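Local coordinates for gamma-glutamyltransferase 1 Threonine peptidase. MEROPS family T03 (Pseudomonas nitroreducens, PDB 7D9E) that catalyses transfer of the gamma-glutamyl group from donors such as glutathione to amino acids or water, chains A and B being the large and small subunits, at the interface of chains A and B. Sequence-based numbering; all coordinates share one arbitrary frame. Chains: chain A, Gamma-glutamyltransferase 1 Threonine peptidase. MEROPS family T03; chain B, Gamma-glutamyltransferase 1 Threonine peptidase. MEROPS family T03.

Contact 1: the interface of chains A and B. Residues chain A 53-54, 80-84; chain B 11-15, 78.
With CG1 anti to the backbone N (chi1 171°) and CG2 anti to the carbonyl carbon, B:Val14 spreads its two methyls towards different parts of the large subunit, while A:Met80 sets CG anti to its own backbone N (chi1 -166°), beside its carbonyl carbon, and crosses B:Val14 obliquely. This is an intersubunit beta-sheet in the Ntn-hydrolase fold of gamma-glutamyltranspeptidase: strand 77-84 of chain A runs antiparallel to strand 13-19 of chain B. A:Thr81 and B:Ser15 bond reciprocally, A:Thr81 N giving to B:Ser15 O at 2.9 Å, with both carbonyls met nearly along the C=O axis. A:Tyr83 and B:Ala13 repeat the exchange with the amide meeting the acceptor in the carbonyl plane, B:Ala13 N lying 2.8 Å from A:Tyr83 O. On one face of the sheet, CG1 of B:Val14 touches A:Met80 CG at 3.6 Å. Its CG2 turns to helix 53-67, meeting A:Val54 CG2 at 3.8 Å with the two valines crossed at about a right angle, and packing also against A:Ala53. B:Ile78 slides past A:Thr81 in the opposite direction, its CG1 beside its own backbone N (chi1 -57°). The terminal CD1 thereby reaches the chain A backbone, 3.6 Å from A:Thr81 O, and also touches CB of A:Tyr83.

Contact 2: the interface of chains A and B. Residues chain A 183-184, 187-188, 199, 201-202, 229; chain B 27-32, 34, 36.
Residues B:Val28 to B:Lys31 run as an extended loop, B:Val29 at phi/psi -100/136°, and B:Gly32 then turns the chain with a positive phi. In this heterodimer interface of a gamma-glutamyltranspeptidase, the carboxamide of A:Asn183 reads the backbone of B:Val29 much as a neighbouring strand would. Its OD1 takes B:Val29 N at 2.8 Å on a lone pair, and its ND2 gives to B:Val29 O at 2.8 Å, exactly in the amide plane; both bonds are almost straight. CG of A:Asn183 sits in the crowded position between its backbone N and carbonyl carbon (chi1 64°), whence both polar atoms face B:Val29. B:Val29 CG1 sits over the centre of the A:Tyr187 ring, 3.6 Å from its centroid, while CG2 lies at the edge of A:Phe188. A:Tyr187 OH, the phenol hydroxyl, gives to A:Glu201 OE1 at 3.1 Å, using that carboxylate oxygen's syn lone pair, which probably helps to hold the carboxylate beside B:Gly32. An alanine in place of A:Tyr187 would probably leave B:Val29 poorly packed and A:Glu201 less well positioned. A:Gln229, bent at chi2, brings OE1 to B:Lys31 N at 2.9 Å, the donor standing above the carbonyl plane. B:Leu36 CD1 meets A:Phe188 CZ tip to tip. The site thus fastens a small-subunit loop to large-subunit helices.

Contact 3: the interface of chains A and B. Residues chain A 69-70, 167, 170-171, 174, 178, 184, 188, 191; chain B 22-24, 27.
The backbone oxygen of A:Glu70 is gripped by at least two partners: B:Phe24 N gives to it at 3.0 Å, nearly straight and on a lone pair, and a water at 2.9 Å from A:Glu70 O links it to B:Trp22 O. The bond pins the small-subunit loop of this gamma-glutamyltranspeptidase where B:Phe24 plugs into a pocket of the large subunit, formed in part by helix 165-178. B:Phe24, its CG anti to the carbonyl carbon (chi1 -62°), is clamped on both faces. A:Glu70 CA lies over the centre of one, 3.7 Å from the ring centroid. Against the other comes the edge of A:Phe184, the planes 67° apart and A:Phe184 CE1 3.5 Å from B:Phe24 CD1. B:Phe24 CE2 presses on the helix backbone at A:Arg171 CA, and A:Ala174 CB touches CD2. Second-shell bonds steady these walls: A:Gln167 NE2 gives to the syn lone pair of A:Glu70 OE1 at 2.9 Å, and A:Arg171 NH1 gives to A:Phe188 O. A:Glu70 OE2 and B:Asp23 OD2 stand 6.2 Å apart without touching, so two like charges there would probably disfavour each other somewhat and might raise the pKa of one. Farther along the loop, B:Gly27 CA rests over one face of the A:Phe178 ring, 3.5 Å from its centroid, opposite A:Ala174 O on the other face.

Contact 1: the interface of chains A and B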
# COMPACT_ATOMS: atom_id res chain seq x y z
N ALA A 53 -4.26 -19.32 5.48
CA ALA A 53 -4.20 -17.87 5.42
C ALA A 53 -4.37 -17.36 4.00
O ALA A 53 -4.91 -16.27 3.79
CB ALA A 53 -2.88 -17.35 6.00
N VAL A 54 -3.92 -18.13 3.01
CA VAL A 54 -4.04 -17.69 1.63
C VAL A 54 -5.48 -17.82 1.15
O VAL A 54 -6.00 -16.91 0.49
CB VAL A 54 -3.05 -18.45 0.72
CG1 VAL A 54 -3.32 -18.12 -0.74
CG2 VAL A 54 -1.62 -18.12 1.12
N MET A 80 1.68 -8.81 -2.15
CA MET A 80 1.40 -9.74 -1.05
C MET A 80 2.71 -10.29 -0.53
O MET A 80 3.51 -10.83 -1.30
CB MET A 80 0.44 -10.82 -1.52
CG MET A 80 -0.21 -11.67 -0.42
SD MET A 80 -0.96 -13.17 -1.06
CE MET A 80 -2.32 -12.51 -1.97
N THR A 81 2.94 -10.14 0.77
CA THR A 81 4.05 -10.80 1.44
C THR A 81 3.49 -11.97 2.21
O THR A 81 2.46 -11.84 2.88
CB THR A 81 4.76 -9.81 2.37
OG1 THR A 81 5.22 -8.70 1.57
CG2 THR A 81 5.95 -10.45 3.06
N LEU A 82 4.14 -13.12 2.10
CA LEU A 82 3.63 -14.35 2.68
C LEU A 82 4.72 -15.05 3.48
O LEU A 82 5.91 -14.96 3.17
CB LEU A 82 3.15 -15.34 1.60
CG LEU A 82 2.10 -14.88 0.59
CD1 LEU A 82 2.72 -14.25 -0.63
CD2 LEU A 82 1.23 -16.07 0.17
N TYR A 83 4.29 -15.77 4.51
CA TYR A 83 5.15 -16.69 5.24
C TYR A 83 4.35 -17.99 5.32
O TYR A 83 3.37 -18.06 6.07
CB TYR A 83 5.51 -16.14 6.61
CG TYR A 83 6.75 -16.71 7.21
CD1 TYR A 83 8.00 -16.38 6.70
CD2 TYR A 83 6.70 -17.53 8.33
CE1 TYR A 83 9.15 -16.88 7.25
CE2 TYR A 83 7.85 -18.04 8.90
CZ TYR A 83 9.07 -17.70 8.37
OH TYR A 83 10.21 -18.21 8.95
N VAL A 84 4.74 -18.98 4.54
CA VAL A 84 3.99 -20.23 4.41
C VAL A 84 4.92 -21.39 4.71
O VAL A 84 5.99 -21.49 4.10
CB VAL A 84 3.38 -20.39 3.01
CG1 VAL A 84 2.65 -21.73 2.91
CG2 VAL A 84 2.46 -19.23 2.71
N GLY B 11 0.39 -21.05 11.77
CA GLY B 11 1.45 -20.06 11.73
C GLY B 11 1.76 -19.50 10.36
O GLY B 11 2.75 -18.76 10.22
N ASN B 12 0.97 -19.80 9.34
CA ASN B 12 1.14 -19.15 8.06
C ASN B 12 0.57 -17.74 8.13
O ASN B 12 -0.41 -17.48 8.84
CB ASN B 12 0.39 -19.91 6.97
CG ASN B 12 0.82 -21.33 6.85
OD1 ASN B 12 2.02 -21.64 6.90
ND2 ASN B 12 -0.15 -22.23 6.77
N ALA B 13 1.17 -16.83 7.39
CA ALA B 13 0.78 -15.43 7.44
C ALA B 13 0.70 -14.85 6.05
O ALA B 13 1.48 -15.18 5.16
CB ALA B 13 1.77 -14.61 8.29
N VAL B 14 -0.26 -13.95 5.87
CA VAL B 14 -0.40 -13.14 4.66
C VAL B 14 -0.52 -11.67 5.08
O VAL B 14 -1.34 -11.33 5.94
CB VAL B 14 -1.62 -13.55 3.81
CG1 VAL B 14 -1.84 -12.53 2.67
CG2 VAL B 14 -1.47 -14.95 3.26
N SER B 15 0.28 -10.81 4.44
CA SER B 15 0.18 -9.37 4.58
C SER B 15 -0.05 -8.82 3.18
O SER B 15 0.80 -8.97 2.32
CB SER B 15 1.49 -8.85 5.16
OG SER B 15 1.34 -7.56 5.71
N ILE B 78 6.06 -8.75 7.22
CA ILE B 78 5.97 -9.82 8.20
C ILE B 78 7.29 -9.86 8.96
O ILE B 78 8.36 -10.01 8.36
CB ILE B 78 5.71 -11.19 7.55
CG1 ILE B 78 4.43 -11.14 6.71
CG2 ILE B 78 5.63 -12.29 8.63
CD1 ILE B 78 4.17 -12.45 5.97

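Contact 2: the interface of chains A and B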
# COMPACT_ATOMS: atom_id res chain seq x y z
N ASN A 183 -17.79 8.54 -15.44
CA ASN A 183 -19.09 7.94 -15.14
C ASN A 183 -19.23 7.51 -13.70
O ASN A 183 -20.16 6.75 -13.37
CB ASN A 183 -19.34 6.77 -16.10
CG ASN A 183 -18.35 5.64 -15.91
OD1 ASN A 183 -17.36 5.78 -15.19
ND2 ASN A 183 -18.59 4.53 -16.58
N PHE A 184 -18.36 8.00 -12.82
CA PHE A 184 -18.35 7.59 -11.43
C PHE A 184 -19.72 7.73 -10.78
O PHE A 184 -20.19 6.82 -10.09
CB PHE A 184 -17.34 8.44 -10.66
CG PHE A 184 -17.23 8.10 -9.21
CD1 PHE A 184 -16.67 6.90 -8.81
CD2 PHE A 184 -17.66 8.99 -8.23
CE1 PHE A 184 -16.54 6.58 -7.46
CE2 PHE A 184 -17.53 8.67 -6.89
CZ PHE A 184 -16.97 7.47 -6.50
N TYR A 187 -22.52 5.02 -11.08
CA TYR A 187 -22.40 3.76 -10.36
C TYR A 187 -22.30 3.92 -8.86
O TYR A 187 -22.74 3.04 -8.14
CB TYR A 187 -21.18 2.97 -10.85
CG TYR A 187 -21.45 2.36 -12.20
CD1 TYR A 187 -21.22 3.07 -13.37
CD2 TYR A 187 -21.96 1.07 -12.30
CE1 TYR A 187 -21.50 2.51 -14.60
CE2 TYR A 187 -22.23 0.50 -13.52
CZ TYR A 187 -21.99 1.23 -14.67
OH TYR A 187 -22.27 0.65 -15.88
N PHE A 188 -21.70 5.01 -8.37
CA PHE A 188 -21.48 5.20 -6.94
C PHE A 188 -22.29 6.37 -6.39
O PHE A 188 -22.15 6.72 -5.22
CB PHE A 188 -19.98 5.33 -6.69
CG PHE A 188 -19.26 4.05 -6.93
CD1 PHE A 188 -18.82 3.71 -8.20
CD2 PHE A 188 -19.08 3.13 -5.90
CE1 PHE A 188 -18.19 2.50 -8.43
CE2 PHE A 188 -18.47 1.93 -6.14
CZ PHE A 188 -18.02 1.59 -7.40
N GLN A 199 -24.42 -3.74 -5.71
CA GLN A 199 -23.63 -3.65 -6.94
C GLN A 199 -23.87 -4.87 -7.81
O GLN A 199 -23.03 -5.77 -7.92
CB GLN A 199 -22.14 -3.45 -6.64
CG GLN A 199 -21.86 -2.30 -5.71
CD GLN A 199 -20.41 -2.20 -5.30
OE1 GLN A 199 -19.55 -1.77 -6.08
NE2 GLN A 199 -20.12 -2.66 -4.10
N GLU A 201 -23.98 -5.42 -11.17
CA GLU A 201 -23.08 -5.72 -12.28
C GLU A 201 -21.78 -6.33 -11.77
O GLU A 201 -21.24 -7.28 -12.35
CB GLU A 201 -22.79 -4.45 -13.08
CG GLU A 201 -23.97 -3.92 -13.88
CD GLU A 201 -23.57 -2.88 -14.92
OE1 GLU A 201 -22.49 -2.26 -14.75
OE2 GLU A 201 -24.34 -2.66 -15.88
N LEU A 202 -21.27 -5.80 -10.66
CA LEU A 202 -20.05 -6.34 -10.08
C LEU A 202 -20.28 -7.76 -9.58
O LEU A 202 -19.38 -8.61 -9.67
CB LEU A 202 -19.60 -5.44 -8.94
CG LEU A 202 -18.30 -5.82 -8.23
CD1 LEU A 202 -17.15 -5.87 -9.24
CD2 LEU A 202 -18.00 -4.87 -7.09
N GLN A 229 -14.80 0.05 -22.68
CA GLN A 229 -14.76 1.30 -21.93
C GLN A 229 -13.56 2.14 -22.35
O GLN A 229 -13.65 3.36 -22.43
CB GLN A 229 -14.71 1.00 -20.44
CG GLN A 229 -14.86 2.22 -19.57
CD GLN A 229 -16.27 2.73 -19.58
OE1 GLN A 229 -17.23 1.95 -19.61
NE2 GLN A 229 -16.42 4.05 -19.61
N GLY B 27 -11.84 7.11 -11.30
CA GLY B 27 -13.23 7.48 -11.44
C GLY B 27 -13.95 6.83 -12.59
O GLY B 27 -15.15 7.07 -12.75
N VAL B 28 -13.27 6.03 -13.40
CA VAL B 28 -13.87 5.34 -14.53
C VAL B 28 -14.36 3.97 -14.07
O VAL B 28 -13.58 3.14 -13.59
CB VAL B 28 -12.84 5.18 -15.65
CG1 VAL B 28 -13.45 4.44 -16.84
CG2 VAL B 28 -12.32 6.55 -16.08
N VAL B 29 -15.65 3.72 -14.26
CA VAL B 29 -16.25 2.42 -14.04
C VAL B 29 -16.40 1.71 -15.37
O VAL B 29 -16.84 2.31 -16.36
CB VAL B 29 -17.62 2.54 -13.35
CG1 VAL B 29 -18.17 1.16 -13.04
CG2 VAL B 29 -17.48 3.38 -12.10
N VAL B 30 -16.05 0.43 -15.40
CA VAL B 30 -16.21 -0.36 -16.61
C VAL B 30 -17.70 -0.65 -16.79
O VAL B 30 -18.28 -1.46 -16.06
CB VAL B 30 -15.39 -1.65 -16.56
CG1 VAL B 30 -15.68 -2.51 -17.78
CG2 VAL B 30 -13.92 -1.30 -16.48
N LYS B 31 -18.31 0.01 -17.76
CA LYS B 31 -19.74 -0.17 -17.98
C LYS B 31 -20.05 -1.64 -18.22
O LYS B 31 -19.37 -2.31 -19.00
CB LYS B 31 -20.18 0.66 -19.19
CG LYS B 31 -21.66 0.57 -19.52
CD LYS B 31 -22.04 1.58 -20.61
N GLY B 32 -21.09 -2.13 -17.55
CA GLY B 32 -21.50 -3.51 -17.66
C GLY B 32 -20.81 -4.45 -16.69
O GLY B 32 -21.32 -5.56 -16.47
N GLY B 34 -19.01 -3.03 -13.60
CA GLY B 34 -19.25 -2.45 -12.30
C GLY B 34 -18.03 -2.14 -11.45
O GLY B 34 -18.22 -1.70 -10.31
N LEU B 36 -14.20 -0.18 -10.68
CA LEU B 36 -13.42 1.02 -10.95
C LEU B 36 -12.04 0.66 -11.49
O LEU B 36 -11.42 -0.31 -11.06
CB LEU B 36 -13.20 1.80 -9.65
CG LEU B 36 -14.46 2.54 -9.21
CD1 LEU B 36 -14.48 2.76 -7.72
CD2 LEU B 36 -14.60 3.85 -10.00
O HOH W 1 -20.34 -1.30 -8.66
O HOH W 2 -21.11 -8.00 -15.14

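Contact 3: the interface of chains A and B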
# COMPACT_ATOMS: atom_id res chain seq x y z
N PRO A 69 -14.70 -0.13 -1.89
CA PRO A 69 -14.32 0.17 -3.29
C PRO A 69 -13.41 1.38 -3.46
O PRO A 69 -12.85 1.58 -4.56
CB PRO A 69 -15.67 0.42 -3.98
CG PRO A 69 -16.59 0.82 -2.87
CD PRO A 69 -16.15 -0.03 -1.70
N GLU A 70 -13.25 2.21 -2.43
CA GLU A 70 -12.28 3.29 -2.53
C GLU A 70 -10.87 2.77 -2.73
O GLU A 70 -10.01 3.50 -3.24
CB GLU A 70 -12.38 4.21 -1.31
CG GLU A 70 -12.16 3.55 0.03
CD GLU A 70 -13.44 3.05 0.71
OE1 GLU A 70 -14.27 2.39 0.03
OE2 GLU A 70 -13.60 3.34 1.92
N GLN A 167 -16.04 6.46 4.56
CA GLN A 167 -16.09 6.06 3.17
C GLN A 167 -16.84 7.09 2.33
O GLN A 167 -16.42 7.43 1.21
CB GLN A 167 -16.80 4.70 3.12
CG GLN A 167 -16.92 4.08 1.79
CD GLN A 167 -17.47 2.68 1.90
OE1 GLN A 167 -18.42 2.43 2.64
NE2 GLN A 167 -16.79 1.73 1.26
N TYR A 170 -14.60 10.10 1.75
CA TYR A 170 -13.70 9.87 0.62
C TYR A 170 -14.42 9.96 -0.70
O TYR A 170 -13.88 10.48 -1.68
CB TYR A 170 -12.99 8.53 0.76
CG TYR A 170 -12.18 8.45 2.03
CD1 TYR A 170 -11.43 9.55 2.46
CD2 TYR A 170 -12.15 7.31 2.79
CE1 TYR A 170 -10.69 9.50 3.62
CE2 TYR A 170 -11.40 7.25 3.96
CZ TYR A 170 -10.67 8.35 4.36
OH TYR A 170 -9.93 8.29 5.52
N ARG A 171 -15.66 9.45 -0.76
CA ARG A 171 -16.46 9.59 -1.97
C ARG A 171 -16.63 11.05 -2.36
O ARG A 171 -16.49 11.40 -3.54
CB ARG A 171 -17.82 8.91 -1.80
CG ARG A 171 -18.54 8.64 -3.13
CD ARG A 171 -20.03 8.58 -3.00
NE ARG A 171 -20.60 9.91 -2.85
CZ ARG A 171 -21.84 10.25 -3.18
NH1 ARG A 171 -22.66 9.33 -3.70
NH2 ARG A 171 -22.26 11.50 -3.03
N ALA A 174 -13.51 12.37 -3.88
CA ALA A 174 -13.32 11.87 -5.23
C ALA A 174 -14.23 12.61 -6.20
O ALA A 174 -13.81 12.97 -7.31
CB ALA A 174 -13.59 10.37 -5.29
N PHE A 178 -13.19 14.34 -9.62
CA PHE A 178 -13.68 13.86 -10.91
C PHE A 178 -14.50 14.93 -11.64
O PHE A 178 -14.58 14.91 -12.87
CB PHE A 178 -14.49 12.57 -10.75
CG PHE A 178 -13.75 11.45 -10.08
CD1 PHE A 178 -12.38 11.32 -10.22
CD2 PHE A 178 -14.43 10.49 -9.31
CE1 PHE A 178 -11.71 10.28 -9.60
CE2 PHE A 178 -13.77 9.46 -8.70
CZ PHE A 178 -12.42 9.35 -8.85
N PHE A 184 -18.36 8.00 -12.82
CA PHE A 184 -18.35 7.59 -11.43
C PHE A 184 -19.72 7.73 -10.78
O PHE A 184 -20.19 6.82 -10.09
CB PHE A 184 -17.34 8.44 -10.66
CG PHE A 184 -17.23 8.10 -9.21
CD1 PHE A 184 -16.67 6.90 -8.81
CD2 PHE A 184 -17.66 8.99 -8.23
CE1 PHE A 184 -16.54 6.58 -7.46
CE2 PHE A 184 -17.53 8.67 -6.89
CZ PHE A 184 -16.97 7.47 -6.50
N PHE A 188 -21.70 5.01 -8.37
CA PHE A 188 -21.48 5.20 -6.94
C PHE A 188 -22.29 6.37 -6.39
O PHE A 188 -22.15 6.72 -5.22
CB PHE A 188 -19.98 5.33 -6.69
CG PHE A 188 -19.26 4.05 -6.93
CD1 PHE A 188 -18.82 3.71 -8.20
CD2 PHE A 188 -19.08 3.13 -5.90
CE1 PHE A 188 -18.19 2.50 -8.43
CE2 PHE A 188 -18.47 1.93 -6.14
CZ PHE A 188 -18.02 1.59 -7.40
N MET A 191 -24.21 5.58 -3.15
CA MET A 191 -23.47 5.37 -1.91
C MET A 191 -23.81 6.49 -0.94
O MET A 191 -23.48 7.66 -1.18
CB MET A 191 -21.99 5.42 -2.21
CG MET A 191 -21.39 4.13 -2.64
SD MET A 191 -19.65 4.39 -2.59
CE MET A 191 -19.14 3.12 -1.39
N TRP B 22 -5.34 6.71 -5.89
CA TRP B 22 -6.20 7.65 -5.17
C TRP B 22 -7.51 6.94 -4.80
O TRP B 22 -7.84 5.88 -5.33
CB TRP B 22 -6.43 8.93 -5.98
CG TRP B 22 -5.28 9.95 -5.83
CD1 TRP B 22 -3.95 9.67 -5.61
CD2 TRP B 22 -5.39 11.38 -5.87
N ASP B 23 -8.25 7.51 -3.84
CA ASP B 23 -9.50 6.87 -3.45
C ASP B 23 -10.49 6.89 -4.61
O ASP B 23 -10.76 7.94 -5.20
CB ASP B 23 -10.10 7.55 -2.23
CG ASP B 23 -9.42 7.17 -0.92
OD1 ASP B 23 -8.60 6.23 -0.89
OD2 ASP B 23 -9.71 7.83 0.09
N PHE B 24 -11.00 5.71 -4.95
CA PHE B 24 -11.88 5.46 -6.08
C PHE B 24 -11.15 5.58 -7.42
O PHE B 24 -11.79 5.60 -8.48
CB PHE B 24 -13.13 6.33 -6.01
CG PHE B 24 -14.00 6.06 -4.79
CD1 PHE B 24 -14.88 4.98 -4.79
CD2 PHE B 24 -13.93 6.86 -3.67
CE1 PHE B 24 -15.69 4.74 -3.67
CE2 PHE B 24 -14.72 6.62 -2.57
CZ PHE B 24 -15.61 5.58 -2.58
N GLY B 27 -11.84 7.11 -11.30
CA GLY B 27 -13.23 7.48 -11.44
C GLY B 27 -13.95 6.83 -12.59
O GLY B 27 -15.15 7.07 -12.75
O HOH W 3 -7.15 3.24 -3.68

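Contacts 2 and 3 are neighbours, the centres of their C-alpha atoms about 11 Å apart, and they share A:Phe184 and A:Phe188 from helix 184-188 together with B:Gly27. They read as successive stretches of one small-subunit segment laid across large-subunit helices. Contact 1 stands apart, its centre about 31 Å from that of contact 2 and 29 Å from that of contact 3, and joins the subunits chiefly through paired strands, with helix 53-67 packed against them. Such widely spaced attachments are likely to hold the two chains in a fixed relation, which matters because the catalytic N-terminal threonine belongs to chain B.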